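Local coordinates for protein adenylate kinase (Desulfovibrio gigas, PDB 2XB4) that probably catalyses the reversible transfer of the terminal phosphate between ATP and AMP, and binds a zinc ion, at residues M1-F6 against M104-I110; L26-S31 against G79-F85; L69-E73 against A98-M104; A92-F96 against Y190-M194. All coordinates share one frame. Residue numbers count along the deposited sequence, not the author numbering.

How the contacts relate
The four contacts illustrate how a parallel sheet and its covering helices build the CORE of a P-loop kinase. Contacts 1 and 2 join strands of one five-stranded sheet of order 2-3-1-4-5; their centres lie about 9 Å apart, and strands 2-6 and 80-83 are hydrogen-bonded neighbours. Contacts 3 and 4, with centres about 14 Å apart, both use helix 89-101, which pairs with helix 61-75 in one and helix 184-192 in the other. Along the chain, contact 1 encloses contacts 2 and 3, while contact 4 crosses contacts 1 and 3. Trp80 packs on Leu72, Leu4 and Phe6 on Tyr191, so segments distant in sequence form one CORE framework carrying the predicted nucleotide sites.

Contact 1 (M1-F6 against M104-I110); sequences MNILIF and MKINFVI
Ile110 (chi1 m, chi2 t) overlaps two residues of the first strand at once: its CD1 is 3.9 Å from Ile3 CG2, and its CG2 is 4.1 Å from Ile5 CG1. Strands 2-6 and 108-110 run parallel, their axes 4.7 Å apart at 17°, with Ile3 opposite Phe108, Leu4 opposite Val109 and Ile5 opposite Ile110. Both backbones are extended apart from Asn107 (phi/psi -109/-36). The bonds alternate as parallel pairing requires: Phe108 N to Asn2 O (3.2 Å), Leu4 N to Phe108 O (3.2 Å), Ile110 N to Leu4 O (2.9 Å), Phe6 N to Ile110 O (2.8 Å). Asn2 O also accepts Asn107 N at 2.9 Å. This pairs the central strand of the five-stranded parallel sheet of a P-loop kinase, 2-6, with its neighbour 108-113; strand 80-83 lies beyond 2-6 and strand 201-206 beyond 108-113, and strand 2-6 leads directly into the predicted ATP site. On the Ile3, Ile5 and Ile110 face, Met1 SD makes an oblique Met-aromatic contact, 5.4 Å from the Phe108 ring centroid. The other face carries Leu4 (m, p), whose CD1 is 3.9 Å from Ile106 CG1 and CB 4.1 Å from Val109 CG2. Phe6 (chi1 m) meets Val109 ring edge on, CE2 to CG1 3.7 Å. At the start, Asn2 ND2 donates to Lys105 O at 2.9 Å.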
loop_
_atom_site.group_PDB
_atom_site.type_symbol
_atom_site.label_atom_id
_atom_site.label_comp_id
_atom_site.label_asym_id
_atom_site.label_seq_id
_atom_site.Cartn_x
_atom_site.Cartn_y
_atom_site.Cartn_z
ATOM N N MET A 1 33.215 -22.453 -8.396
ATOM C CA MET A 1 33.019 -21.152 -9.086
ATOM C C MET A 1 32.498 -20.147 -8.063
ATOM O O MET A 1 31.406 -20.316 -7.539
ATOM C CB MET A 1 31.978 -21.301 -10.200
ATOM C CG MET A 1 31.959 -20.168 -11.202
ATOM S SD MET A 1 30.423 -20.219 -12.230
ATOM C CE MET A 1 30.950 -21.146 -13.692
ATOM N N ASN A 2 33.255 -19.066 -7.865
ATOM C CA ASN A 2 32.949 -17.990 -6.978
ATOM C C ASN A 2 32.770 -16.676 -7.739
ATOM O O ASN A 2 33.600 -16.284 -8.547
ATOM C CB ASN A 2 34.037 -17.835 -5.925
ATOM C CG ASN A 2 34.192 -19.086 -5.023
ATOM O OD1 ASN A 2 33.241 -19.834 -4.789
ATOM N ND2 ASN A 2 35.416 -19.304 -4.530
ATOM N N ILE A 3 31.622 -16.036 -7.516
ATOM C CA ILE A 3 31.266 -14.803 -8.280
ATOM C C ILE A 3 30.827 -13.655 -7.338
ATOM O O ILE A 3 30.102 -13.956 -6.362
ATOM C CB ILE A 3 30.079 -15.146 -9.215
ATOM C CG1 ILE A 3 30.476 -16.321 -10.126
ATOM C CG2 ILE A 3 29.639 -13.875 -10.004
ATOM C CD1 ILE A 3 29.370 -16.813 -11.156
ATOM N N LEU A 4 31.270 -12.389 -7.583
ATOM C CA LEU A 4 30.763 -11.181 -6.881
ATOM C C LEU A 4 29.865 -10.509 -7.931
ATOM O O LEU A 4 30.262 -10.487 -9.092
ATOM C CB LEU A 4 31.886 -10.118 -6.618
ATOM C CG LEU A 4 32.690 -10.339 -5.350
ATOM C CD1 LEU A 4 33.601 -11.490 -5.667
ATOM C CD2 LEU A 4 33.509 -9.095 -5.048
ATOM N N ILE A 5 28.684 -10.042 -7.571
ATOM C CA ILE A 5 27.859 -9.304 -8.528
ATOM C C ILE A 5 27.583 -7.894 -7.999
ATOM O O ILE A 5 27.277 -7.701 -6.800
ATOM C CB ILE A 5 26.540 -10.095 -8.853
ATOM C CG1 ILE A 5 25.705 -9.422 -9.986
ATOM C CG2 ILE A 5 25.701 -10.348 -7.579
ATOM C CD1 ILE A 5 24.636 -10.441 -10.567
ATOM N N PHE A 6 27.708 -6.897 -8.892
ATOM C CA PHE A 6 27.364 -5.525 -8.543
ATOM C C PHE A 6 26.246 -4.971 -9.492
ATOM O O PHE A 6 26.315 -5.120 -10.731
ATOM C CB PHE A 6 28.598 -4.596 -8.701
ATOM C CG PHE A 6 29.767 -4.917 -7.772
ATOM C CD1 PHE A 6 29.839 -4.339 -6.491
ATOM C CD2 PHE A 6 30.747 -5.823 -8.158
ATOM C CE1 PHE A 6 30.962 -4.582 -5.623
ATOM C CE2 PHE A 6 31.836 -6.125 -7.336
ATOM C CZ PHE A 6 31.979 -5.534 -6.062
ATOM N N MET A 104 40.678 -18.445 -0.835
ATOM C CA MET A 104 39.420 -18.546 -1.556
ATOM C C MET A 104 39.504 -17.637 -2.804
ATOM O O MET A 104 39.719 -16.420 -2.694
ATOM C CB MET A 104 38.336 -18.082 -0.563
ATOM C CG MET A 104 36.941 -18.608 -0.800
ATOM S SD MET A 104 35.914 -17.998 0.582
ATOM C CE MET A 104 36.530 -18.951 1.990
ATOM N N LYS A 105 39.345 -18.220 -3.978
ATOM C CA LYS A 105 39.590 -17.520 -5.249
ATOM C C LYS A 105 38.331 -16.964 -5.851
ATOM O O LYS A 105 37.293 -17.625 -5.890
ATOM C CB LYS A 105 40.277 -18.433 -6.295
ATOM C CG LYS A 105 41.767 -18.673 -6.014
ATOM C CD LYS A 105 42.598 -17.332 -5.973
ATOM C CE LYS A 105 43.943 -17.368 -6.683
ATOM N NZ LYS A 105 44.977 -17.945 -5.747
ATOM N N ILE A 106 38.431 -15.749 -6.339
ATOM C CA ILE A 106 37.351 -15.167 -7.171
ATOM C C ILE A 106 37.543 -15.646 -8.622
ATOM O O ILE A 106 38.688 -15.653 -9.140
ATOM C CB ILE A 106 37.455 -13.632 -7.188
ATOM C CG1 ILE A 106 37.177 -13.032 -5.799
ATOM C CG2 ILE A 106 36.423 -13.023 -8.201
ATOM C CD1 ILE A 106 37.905 -11.594 -5.628
ATOM N N ASN A 107 36.443 -16.041 -9.263
ATOM C CA ASN A 107 36.496 -16.538 -10.642
ATOM C C ASN A 107 35.883 -15.530 -11.590
ATOM O O ASN A 107 36.357 -15.388 -12.701
ATOM C CB ASN A 107 35.787 -17.908 -10.792
ATOM C CG ASN A 107 36.446 -18.990 -9.942
ATOM O OD1 ASN A 107 37.584 -19.360 -10.181
ATOM N ND2 ASN A 107 35.780 -19.415 -8.892
ATOM N N PHE A 108 34.828 -14.834 -11.182
ATOM C CA PHE A 108 34.179 -13.864 -12.020
ATOM C C PHE A 108 33.676 -12.693 -11.182
ATOM O O PHE A 108 33.203 -12.884 -10.057
ATOM C CB PHE A 108 32.956 -14.503 -12.716
ATOM C CG PHE A 108 33.335 -15.603 -13.720
ATOM C CD1 PHE A 108 33.342 -16.960 -13.350
ATOM C CD2 PHE A 108 33.700 -15.264 -15.024
ATOM C CE1 PHE A 108 33.685 -17.969 -14.269
ATOM C CE2 PHE A 108 34.091 -16.290 -15.975
ATOM C CZ PHE A 108 34.070 -17.636 -15.596
ATOM N N VAL A 109 33.644 -11.511 -11.778
ATOM C CA VAL A 109 32.943 -10.408 -11.113
ATOM C C VAL A 109 32.020 -9.888 -12.174
ATOM O O VAL A 109 32.456 -9.594 -13.321
ATOM C CB VAL A 109 33.938 -9.258 -10.639
ATOM C CG1 VAL A 109 33.172 -7.962 -10.213
ATOM C CG2 VAL A 109 34.800 -9.773 -9.542
ATOM N N ILE A 110 30.746 -9.788 -11.834
ATOM C CA ILE A 110 29.751 -9.278 -12.814
ATOM C C ILE A 110 29.293 -7.857 -12.425
ATOM O O ILE A 110 28.909 -7.614 -11.275
ATOM C CB ILE A 110 28.530 -10.182 -12.813
ATOM C CG1 ILE A 110 28.917 -11.577 -13.377
ATOM C CG2 ILE A 110 27.337 -9.591 -13.693
ATOM C CD1 ILE A 110 27.805 -12.661 -13.168
#

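Contact 2 (L26-S31 against G79-F85); sequences LAHIES and GWLLDGF
Strand 27-30, outermost in the sheet within this chain, runs parallel to 80-83, axes 4.6 Å apart at 21°, pairing Ala27-Trp80, His28-Leu81, Ile29-Leu82, Glu30-Asp83. Ala27 N bonds Gly79 O (2.9 Å), Leu81 N Ala27 O (2.8 Å), Ile29 N Leu81 O (2.7 Å) and Asp83 N Ile29 O (2.9 Å). Gly79 (phi/psi 123/142) and Gly84 (103/-5) have positive phi; a CB would hit Leu26 CD2 or Ser31 OG, respectively. Ile29 (m, m) sets CG1 4.0 Å from Trp80 CB and CG2 3.8 Å from Leu82 CD1; Trp80 (chi1 p) carries its ring away, to Leu72 and Leu99. On the opposite face, with His28 and Asp83, Leu81 (t, p) puts CB 4.4 Å from Leu26 CD1. Glu30 (p, p) reaches forward as N-cap of helix 31-40, OE1 bonding Gly33 N. Ser31, chi1 near 12°, bonds Asp83 O weakly, N at 3.4 Å, OG at 3.3 Å. The polar ends thus converge on both predicted nucleotide sites: Ser31, Gly84 and Phe85 for AMP; Lys13, salt-bridged to Asp83, for ATP.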
loop_
_atom_site.group_PDB
_atom_site.type_symbol
_atom_site.label_atom_id
_atom_site.label_comp_id
_atom_site.label_asym_id
_atom_site.label_seq_id
_atom_site.Cartn_x
_atom_site.Cartn_y
_atom_site.Cartn_z
ATOM N N LEU A 26 25.016 -22.541 -7.503
ATOM C CA LEU A 26 25.814 -21.732 -6.570
ATOM C C LEU A 26 24.966 -21.416 -5.308
ATOM O O LEU A 26 23.709 -21.397 -5.386
ATOM C CB LEU A 26 26.224 -20.397 -7.229
ATOM C CG LEU A 26 27.043 -20.532 -8.527
ATOM C CD1 LEU A 26 27.473 -19.194 -9.019
ATOM C CD2 LEU A 26 28.301 -21.475 -8.472
ATOM N N ALA A 27 25.608 -21.191 -4.149
ATOM C CA ALA A 27 24.864 -20.603 -3.035
ATOM C C ALA A 27 24.699 -19.108 -3.292
ATOM O O ALA A 27 25.711 -18.411 -3.509
ATOM C CB ALA A 27 25.595 -20.781 -1.779
ATOM N N HIS A 28 23.472 -18.573 -3.206
ATOM C CA HIS A 28 23.321 -17.148 -3.428
ATOM C C HIS A 28 23.441 -16.465 -2.079
ATOM O O HIS A 28 22.524 -16.597 -1.299
ATOM C CB HIS A 28 21.926 -16.831 -4.035
ATOM C CG HIS A 28 21.591 -15.364 -4.018
ATOM N ND1 HIS A 28 22.253 -14.438 -4.807
ATOM C CD2 HIS A 28 20.684 -14.657 -3.290
ATOM C CE1 HIS A 28 21.751 -13.237 -4.591
ATOM N NE2 HIS A 28 20.813 -13.333 -3.663
ATOM N N ILE A 29 24.527 -15.734 -1.814
ATOM C CA ILE A 29 24.816 -15.166 -0.520
ATOM C C ILE A 29 24.565 -13.642 -0.503
ATOM O O ILE A 29 25.254 -12.858 -1.128
ATOM C CB ILE A 29 26.351 -15.442 -0.077
ATOM C CG1 ILE A 29 26.763 -16.904 -0.268
ATOM C CG2 ILE A 29 26.697 -14.869 1.349
ATOM C CD1 ILE A 29 26.137 -17.886 0.651
ATOM N N GLU A 30 23.576 -13.206 0.267
ATOM C CA GLU A 30 23.251 -11.787 0.220
ATOM C C GLU A 30 23.445 -11.266 1.621
ATOM O O GLU A 30 23.311 -12.008 2.683
ATOM C CB GLU A 30 21.881 -11.565 -0.461
ATOM C CG GLU A 30 20.726 -11.670 0.376
ATOM C CD GLU A 30 20.413 -10.378 1.201
ATOM O OE1 GLU A 30 19.993 -10.617 2.320
ATOM O OE2 GLU A 30 20.550 -9.177 0.785
ATOM N N SER A 31 23.891 -10.028 1.637
ATOM C CA SER A 31 24.437 -9.408 2.819
ATOM C C SER A 31 23.430 -9.472 3.942
ATOM O O SER A 31 23.782 -9.723 5.065
ATOM C CB SER A 31 24.880 -7.950 2.454
ATOM O OG SER A 31 24.333 -7.657 1.154
ATOM N N GLY A 79 30.477 -23.363 -4.205
ATOM C CA GLY A 79 30.468 -22.263 -5.137
ATOM C C GLY A 79 29.528 -21.237 -4.594
ATOM O O GLY A 79 28.511 -21.599 -3.964
ATOM N N TRP A 80 29.873 -19.952 -4.754
ATOM C CA TRP A 80 28.943 -18.943 -4.225
ATOM C C TRP A 80 28.783 -17.769 -5.177
ATOM O O TRP A 80 29.679 -17.485 -6.031
ATOM C CB TRP A 80 29.398 -18.440 -2.838
ATOM C CG TRP A 80 30.928 -18.196 -2.649
ATOM C CD1 TRP A 80 31.818 -19.063 -2.033
ATOM C CD2 TRP A 80 31.676 -17.046 -3.017
ATOM N NE1 TRP A 80 33.090 -18.489 -1.983
ATOM C CE2 TRP A 80 33.006 -17.229 -2.541
ATOM C CE3 TRP A 80 31.333 -15.786 -3.624
ATOM C CZ2 TRP A 80 34.001 -16.262 -2.736
ATOM C CZ3 TRP A 80 32.302 -14.863 -3.764
ATOM C CH2 TRP A 80 33.641 -15.104 -3.366
ATOM N N LEU A 81 27.668 -17.051 -5.001
ATOM C CA LEU A 81 27.424 -15.760 -5.658
ATOM C C LEU A 81 27.151 -14.746 -4.566
ATOM O O LEU A 81 26.152 -14.858 -3.841
ATOM C CB LEU A 81 26.185 -15.837 -6.570
ATOM C CG LEU A 81 25.672 -14.485 -7.194
ATOM C CD1 LEU A 81 26.691 -13.922 -8.243
ATOM C CD2 LEU A 81 24.262 -14.792 -7.841
ATOM N N LEU A 82 28.065 -13.814 -4.392
ATOM C CA LEU A 82 27.980 -12.799 -3.270
ATOM C C LEU A 82 27.396 -11.508 -3.802
ATOM O O LEU A 82 27.937 -10.935 -4.737
ATOM C CB LEU A 82 29.417 -12.601 -2.706
ATOM C CG LEU A 82 29.547 -11.621 -1.510
ATOM C CD1 LEU A 82 28.584 -11.946 -0.292
ATOM C CD2 LEU A 82 30.995 -11.329 -1.082
ATOM N N ASP A 83 26.279 -11.048 -3.219
ATOM C CA ASP A 83 25.437 -10.027 -3.795
ATOM C C ASP A 83 25.202 -9.012 -2.656
ATOM O O ASP A 83 24.655 -9.347 -1.638
ATOM C CB ASP A 83 24.169 -10.764 -4.217
ATOM C CG ASP A 83 23.102 -9.884 -4.745
ATOM O OD1 ASP A 83 23.280 -8.658 -4.725
ATOM O OD2 ASP A 83 22.054 -10.423 -5.219
ATOM N N GLY A 84 25.585 -7.771 -2.858
ATOM C CA GLY A 84 25.190 -6.673 -2.013
ATOM C C GLY A 84 26.292 -6.240 -1.061
ATOM O O GLY A 84 26.142 -5.262 -0.310
ATOM N N PHE A 85 27.394 -6.987 -1.087
ATOM C CA PHE A 85 28.591 -6.650 -0.281
ATOM C C PHE A 85 29.768 -6.972 -1.202
ATOM O O PHE A 85 29.759 -8.052 -1.798
ATOM C CB PHE A 85 28.635 -7.499 1.001
ATOM C CG PHE A 85 29.716 -7.152 1.877
ATOM C CD1 PHE A 85 30.959 -7.647 1.614
ATOM C CD2 PHE A 85 29.549 -6.249 2.924
ATOM C CE1 PHE A 85 32.014 -7.321 2.393
ATOM C CE2 PHE A 85 30.630 -5.877 3.744
ATOM C CZ PHE A 85 31.877 -6.417 3.497
#

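Contact 3 (L69-E73 against A98-M104); sequences LETLE and ALQEKGM
Leu69 centres this helix-to-helix contact. With chi1 at -93°, between wells, and chi2 m, it spreads over four partners: CD2 reaches Ala98 CB at 3.8 Å, while CD1 lies 4.1 Å from Leu99 CD2, 3.8 Å from Lys102 CG and 3.8 Å from Met104 CE. One turn on, Leu72 (m, t) extends the apolar patch, its CD1 3.8 Å from Leu99 CD2 and its CB 4.0 Å from Met104 SD. Nearest backbones are Leu69 and Leu99, CA to CA 7.2 Å. Segment 69-73 is helical throughout; helix 89-101 ends in a Schellman motif: Gly103 takes positive phi (69/28), Met104 N bonds Leu99 O and Gly103 N bonds Gln100 O, both at 3.0 Å. That turn redirects the chain toward strand 108-113 and brings Met104 (t, t, m) back between the helices, where it and Leu72 and Leu99 also touch Trp80 of the sheet. Further out, Glu73 (m, t) lays CG 3.6 Å from Met104 CE. At the solvent edge, Glu73 OE2 and Lys102 NZ form a long salt bridge of 4.0 Å, supplemented by a water that donates to Glu73 OE1 at 2.6 Å and weakly accepts from Lys102 NZ at 3.3 Å.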
loop_
_atom_site.group_PDB
_atom_site.type_symbol
_atom_site.label_atom_id
_atom_site.label_comp_id
_atom_site.label_asym_id
_atom_site.label_seq_id
_atom_site.Cartn_x
_atom_site.Cartn_y
_atom_site.Cartn_z
ATOM N N LEU A 69 33.201 -14.096 5.528
ATOM C CA LEU A 69 34.047 -15.268 5.175
ATOM C C LEU A 69 33.531 -16.559 5.819
ATOM O O LEU A 69 33.613 -17.636 5.168
ATOM C CB LEU A 69 35.480 -15.072 5.647
ATOM C CG LEU A 69 36.444 -14.471 4.627
ATOM C CD1 LEU A 69 36.860 -15.626 3.694
ATOM C CD2 LEU A 69 35.863 -13.227 3.919
ATOM N N GLU A 70 33.017 -16.487 7.067
ATOM C CA GLU A 70 32.479 -17.670 7.718
ATOM C C GLU A 70 31.283 -18.229 6.958
ATOM O O GLU A 70 31.094 -19.448 6.887
ATOM C CB GLU A 70 32.027 -17.399 9.172
ATOM C CG GLU A 70 33.235 -17.281 10.076
ATOM C CD GLU A 70 32.958 -17.458 11.587
ATOM O OE1 GLU A 70 31.769 -17.462 12.079
ATOM O OE2 GLU A 70 34.010 -17.525 12.305
ATOM N N THR A 71 30.421 -17.342 6.455
ATOM C CA THR A 71 29.260 -17.765 5.647
ATOM C C THR A 71 29.662 -18.376 4.318
ATOM O O THR A 71 29.125 -19.405 3.881
ATOM C CB THR A 71 28.283 -16.528 5.455
ATOM O OG1 THR A 71 27.824 -16.213 6.788
ATOM C CG2 THR A 71 27.013 -16.921 4.633
ATOM N N LEU A 72 30.633 -17.754 3.672
ATOM C CA LEU A 72 31.168 -18.286 2.397
ATOM C C LEU A 72 31.753 -19.690 2.554
ATOM O O LEU A 72 31.561 -20.557 1.690
ATOM C CB LEU A 72 32.194 -17.327 1.845
ATOM C CG LEU A 72 31.728 -15.955 1.377
ATOM C CD1 LEU A 72 32.997 -15.133 0.923
ATOM C CD2 LEU A 72 30.578 -15.974 0.273
ATOM N N GLU A 73 32.446 -19.919 3.674
ATOM C CA GLU A 73 33.031 -21.233 4.012
ATOM C C GLU A 73 31.991 -22.288 4.294
ATOM O O GLU A 73 32.182 -23.472 3.981
ATOM C CB GLU A 73 33.904 -21.148 5.232
ATOM C CG GLU A 73 35.224 -20.559 4.919
ATOM C CD GLU A 73 36.124 -20.431 6.144
ATOM O OE1 GLU A 73 35.603 -20.216 7.290
ATOM O OE2 GLU A 73 37.359 -20.562 5.947
ATOM N N ALA A 98 41.011 -10.678 3.002
ATOM C CA ALA A 98 40.466 -11.792 3.821
ATOM C C ALA A 98 40.284 -13.067 2.971
ATOM O O ALA A 98 40.519 -14.218 3.446
ATOM C CB ALA A 98 39.131 -11.365 4.509
ATOM N N LEU A 99 39.807 -12.904 1.740
ATOM C CA LEU A 99 39.693 -14.021 0.815
ATOM C C LEU A 99 41.092 -14.627 0.470
ATOM O O LEU A 99 41.276 -15.826 0.480
ATOM C CB LEU A 99 39.004 -13.552 -0.474
ATOM C CG LEU A 99 37.475 -13.235 -0.440
ATOM C CD1 LEU A 99 37.180 -12.598 -1.773
ATOM C CD2 LEU A 99 36.594 -14.540 -0.240
ATOM N N GLN A 100 42.077 -13.778 0.205
ATOM C CA GLN A 100 43.442 -14.289 -0.022
ATOM C C GLN A 100 43.985 -15.076 1.195
ATOM O O GLN A 100 44.604 -16.147 1.030
ATOM C CB GLN A 100 44.367 -13.137 -0.319
ATOM C CG GLN A 100 44.155 -12.474 -1.666
ATOM C CD GLN A 100 45.501 -12.180 -2.305
ATOM O OE1 GLN A 100 46.249 -11.332 -1.810
ATOM N NE2 GLN A 100 45.842 -12.916 -3.393
ATOM N N GLU A 101 43.772 -14.556 2.400
ATOM C CA GLU A 101 44.280 -15.210 3.630
ATOM C C GLU A 101 43.646 -16.623 3.777
ATOM O O GLU A 101 44.226 -17.506 4.385
ATOM C CB GLU A 101 44.051 -14.330 4.928
ATOM N N LYS A 102 42.468 -16.837 3.219
ATOM C CA LYS A 102 41.795 -18.155 3.357
ATOM C C LYS A 102 41.900 -18.978 2.085
ATOM O O LYS A 102 41.268 -20.069 1.976
ATOM C CB LYS A 102 40.290 -17.969 3.659
ATOM C CG LYS A 102 39.976 -17.352 4.960
ATOM C CD LYS A 102 40.427 -18.111 6.161
ATOM C CE LYS A 102 39.609 -17.567 7.347
ATOM N NZ LYS A 102 39.747 -18.585 8.441
ATOM N N GLY A 103 42.613 -18.451 1.086
ATOM C CA GLY A 103 42.858 -19.194 -0.154
ATOM C C GLY A 103 41.609 -19.362 -0.970
ATOM O O GLY A 103 41.483 -20.309 -1.716
ATOM N N MET A 104 40.678 -18.445 -0.835
ATOM C CA MET A 104 39.420 -18.546 -1.556
ATOM C C MET A 104 39.504 -17.637 -2.804
ATOM O O MET A 104 39.719 -16.420 -2.694
ATOM C CB MET A 104 38.336 -18.082 -0.563
ATOM C CG MET A 104 36.941 -18.608 -0.800
ATOM S SD MET A 104 35.914 -17.998 0.582
ATOM C CE MET A 104 36.530 -18.951 1.990
HETATM O O HOH W 1 36.534 -18.080 8.396
#

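Contact 4 (A92-F96 against Y190-M194); sequences AQKLF and YYKNM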
loop_
_atom_site.group_PDB
_atom_site.type_symbol
_atom_site.label_atom_id
_atom_site.label_comp_id
_atom_site.label_asym_id
_atom_site.label_seq_id
_atom_site.Cartn_x
_atom_site.Cartn_y
_atom_site.Cartn_z
ATOM N N ALA A 92 35.818 -3.304 0.186
ATOM C CA ALA A 92 36.226 -4.163 -0.931
ATOM C C ALA A 92 37.655 -4.668 -0.724
ATOM O O ALA A 92 38.018 -5.842 -1.130
ATOM C CB ALA A 92 36.189 -3.376 -2.272
ATOM N N GLN A 93 38.544 -3.754 -0.271
ATOM C CA GLN A 93 39.954 -4.150 -0.121
ATOM C C GLN A 93 40.057 -5.140 1.121
ATOM O O GLN A 93 40.785 -6.137 1.094
ATOM C CB GLN A 93 40.843 -2.927 0.121
ATOM C CG GLN A 93 42.246 -3.371 0.440
ATOM C CD GLN A 93 43.185 -2.186 0.560
ATOM O OE1 GLN A 93 42.788 -1.036 0.315
ATOM N NE2 GLN A 93 44.430 -2.449 0.963
ATOM N N LYS A 94 39.354 -4.846 2.200
ATOM C CA LYS A 94 39.425 -5.785 3.405
ATOM C C LYS A 94 38.913 -7.160 2.996
ATOM O O LYS A 94 39.494 -8.225 3.411
ATOM C CB LYS A 94 38.653 -5.232 4.619
ATOM C CG LYS A 94 39.447 -4.029 5.163
ATOM C CD LYS A 94 38.606 -3.307 6.288
ATOM C CE LYS A 94 39.587 -2.563 7.241
ATOM N NZ LYS A 94 38.779 -1.492 7.860
ATOM N N LEU A 95 37.856 -7.168 2.173
ATOM C CA LEU A 95 37.312 -8.459 1.695
ATOM C C LEU A 95 38.339 -9.216 0.812
ATOM O O LEU A 95 38.572 -10.413 0.982
ATOM C CB LEU A 95 36.003 -8.279 0.908
ATOM C CG LEU A 95 35.355 -9.524 0.222
ATOM C CD1 LEU A 95 34.819 -10.471 1.339
ATOM C CD2 LEU A 95 34.138 -9.115 -0.613
ATOM N N PHE A 96 38.925 -8.509 -0.145
ATOM C CA PHE A 96 39.944 -9.136 -0.963
ATOM C C PHE A 96 41.106 -9.747 -0.096
ATOM O O PHE A 96 41.518 -10.898 -0.313
ATOM C CB PHE A 96 40.498 -8.137 -1.958
ATOM C CG PHE A 96 41.544 -8.746 -2.831
ATOM C CD1 PHE A 96 41.208 -9.774 -3.730
ATOM C CD2 PHE A 96 42.876 -8.352 -2.701
ATOM C CE1 PHE A 96 42.256 -10.383 -4.514
ATOM C CE2 PHE A 96 43.899 -8.967 -3.515
ATOM C CZ PHE A 96 43.530 -9.962 -4.418
ATOM N N TYR A 190 37.751 -1.324 -8.362
ATOM C CA TYR A 190 38.885 -1.883 -7.680
ATOM C C TYR A 190 39.058 -3.355 -8.117
ATOM O O TYR A 190 40.206 -3.798 -8.416
ATOM C CB TYR A 190 38.652 -1.725 -6.193
ATOM C CG TYR A 190 39.507 -2.581 -5.333
ATOM C CD1 TYR A 190 40.873 -2.225 -5.055
ATOM C CD2 TYR A 190 38.978 -3.707 -4.694
ATOM C CE1 TYR A 190 41.620 -3.014 -4.216
ATOM C CE2 TYR A 190 39.810 -4.527 -3.829
ATOM C CZ TYR A 190 41.074 -4.153 -3.621
ATOM O OH TYR A 190 41.893 -4.872 -2.798
ATOM N N TYR A 191 37.954 -4.080 -8.256
ATOM C CA TYR A 191 38.072 -5.468 -8.763
ATOM C C TYR A 191 38.412 -5.473 -10.272
ATOM O O TYR A 191 39.293 -6.222 -10.665
ATOM C CB TYR A 191 36.851 -6.357 -8.457
ATOM C CG TYR A 191 36.733 -6.595 -6.936
ATOM C CD1 TYR A 191 37.541 -7.539 -6.291
ATOM C CD2 TYR A 191 35.788 -5.903 -6.157
ATOM C CE1 TYR A 191 37.500 -7.685 -4.869
ATOM C CE2 TYR A 191 35.718 -6.074 -4.789
ATOM C CZ TYR A 191 36.595 -6.908 -4.157
ATOM O OH TYR A 191 36.435 -7.078 -2.832
ATOM N N LYS A 192 37.705 -4.697 -11.092
ATOM C CA LYS A 192 38.019 -4.626 -12.498
ATOM C C LYS A 192 39.529 -4.457 -12.744
ATOM O O LYS A 192 40.120 -5.087 -13.647
ATOM C CB LYS A 192 37.253 -3.488 -13.153
ATOM C CG LYS A 192 37.260 -3.409 -14.673
ATOM C CD LYS A 192 36.354 -2.180 -15.175
ATOM C CE LYS A 192 36.680 -2.049 -16.675
ATOM N NZ LYS A 192 35.819 -1.119 -17.499
ATOM N N ASN A 193 40.090 -3.506 -12.015
ATOM C CA ASN A 193 41.477 -3.101 -12.194
ATOM C C ASN A 193 42.512 -4.132 -11.784
ATOM O O ASN A 193 43.666 -3.944 -12.116
ATOM C CB ASN A 193 41.711 -1.731 -11.554
ATOM C CG ASN A 193 41.061 -0.618 -12.407
ATOM O OD1 ASN A 193 40.972 -0.756 -13.620
ATOM N ND2 ASN A 193 40.595 0.438 -11.788
ATOM N N MET A 194 42.129 -5.199 -11.080
ATOM C CA MET A 194 43.098 -6.231 -10.704
ATOM C C MET A 194 42.727 -7.574 -11.335
ATOM O O MET A 194 43.395 -8.594 -11.103
ATOM C CB MET A 194 43.154 -6.380 -9.168
ATOM C CG MET A 194 41.873 -7.000 -8.606
ATOM S SD MET A 194 41.930 -7.557 -6.825
ATOM C CE MET A 194 42.535 -6.003 -6.238
#
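Residues 92-96 form a turn in the middle of helix 89-101, whereas 190-194 lies at the C-terminal part of helix 184-192. The backbones come closest at Ala92 and Tyr190, CA to CA 7.6 Å, near enough because alanine is the small residue that faces two tyrosines. Ala92 CB lies 3.7 Å from Tyr190 CD2 and 3.7 Å from Tyr191 CE2. Tyr191 OH also makes a weak hydrogen bond of 2.6 Å to Ala92 O, a carbonyl that already accepts the helical bond from Phe96 N at 3.0 Å. Tyr190 OH lies 3.4 Å from Gln93 CA. One turn along, Phe96 (chi1 t) presents a ring face to Met194, whose SD is 3.7 Å from the Phe96 ring centroid and 14° off its normal; Met194 CE adds a CH-pi contact at 4.3 Å from the same centroid. This is a Met-aromatic contact over the ring face. Beyond the pair, Tyr191 packs on Leu4 and Phe6 of strand 2-6, Ala92 and Leu95 touch Pro86 of the predicted AMP site, and Leu95 continues to helix 61-75, so helix 89-101 lies sandwiched between its two helical neighbours.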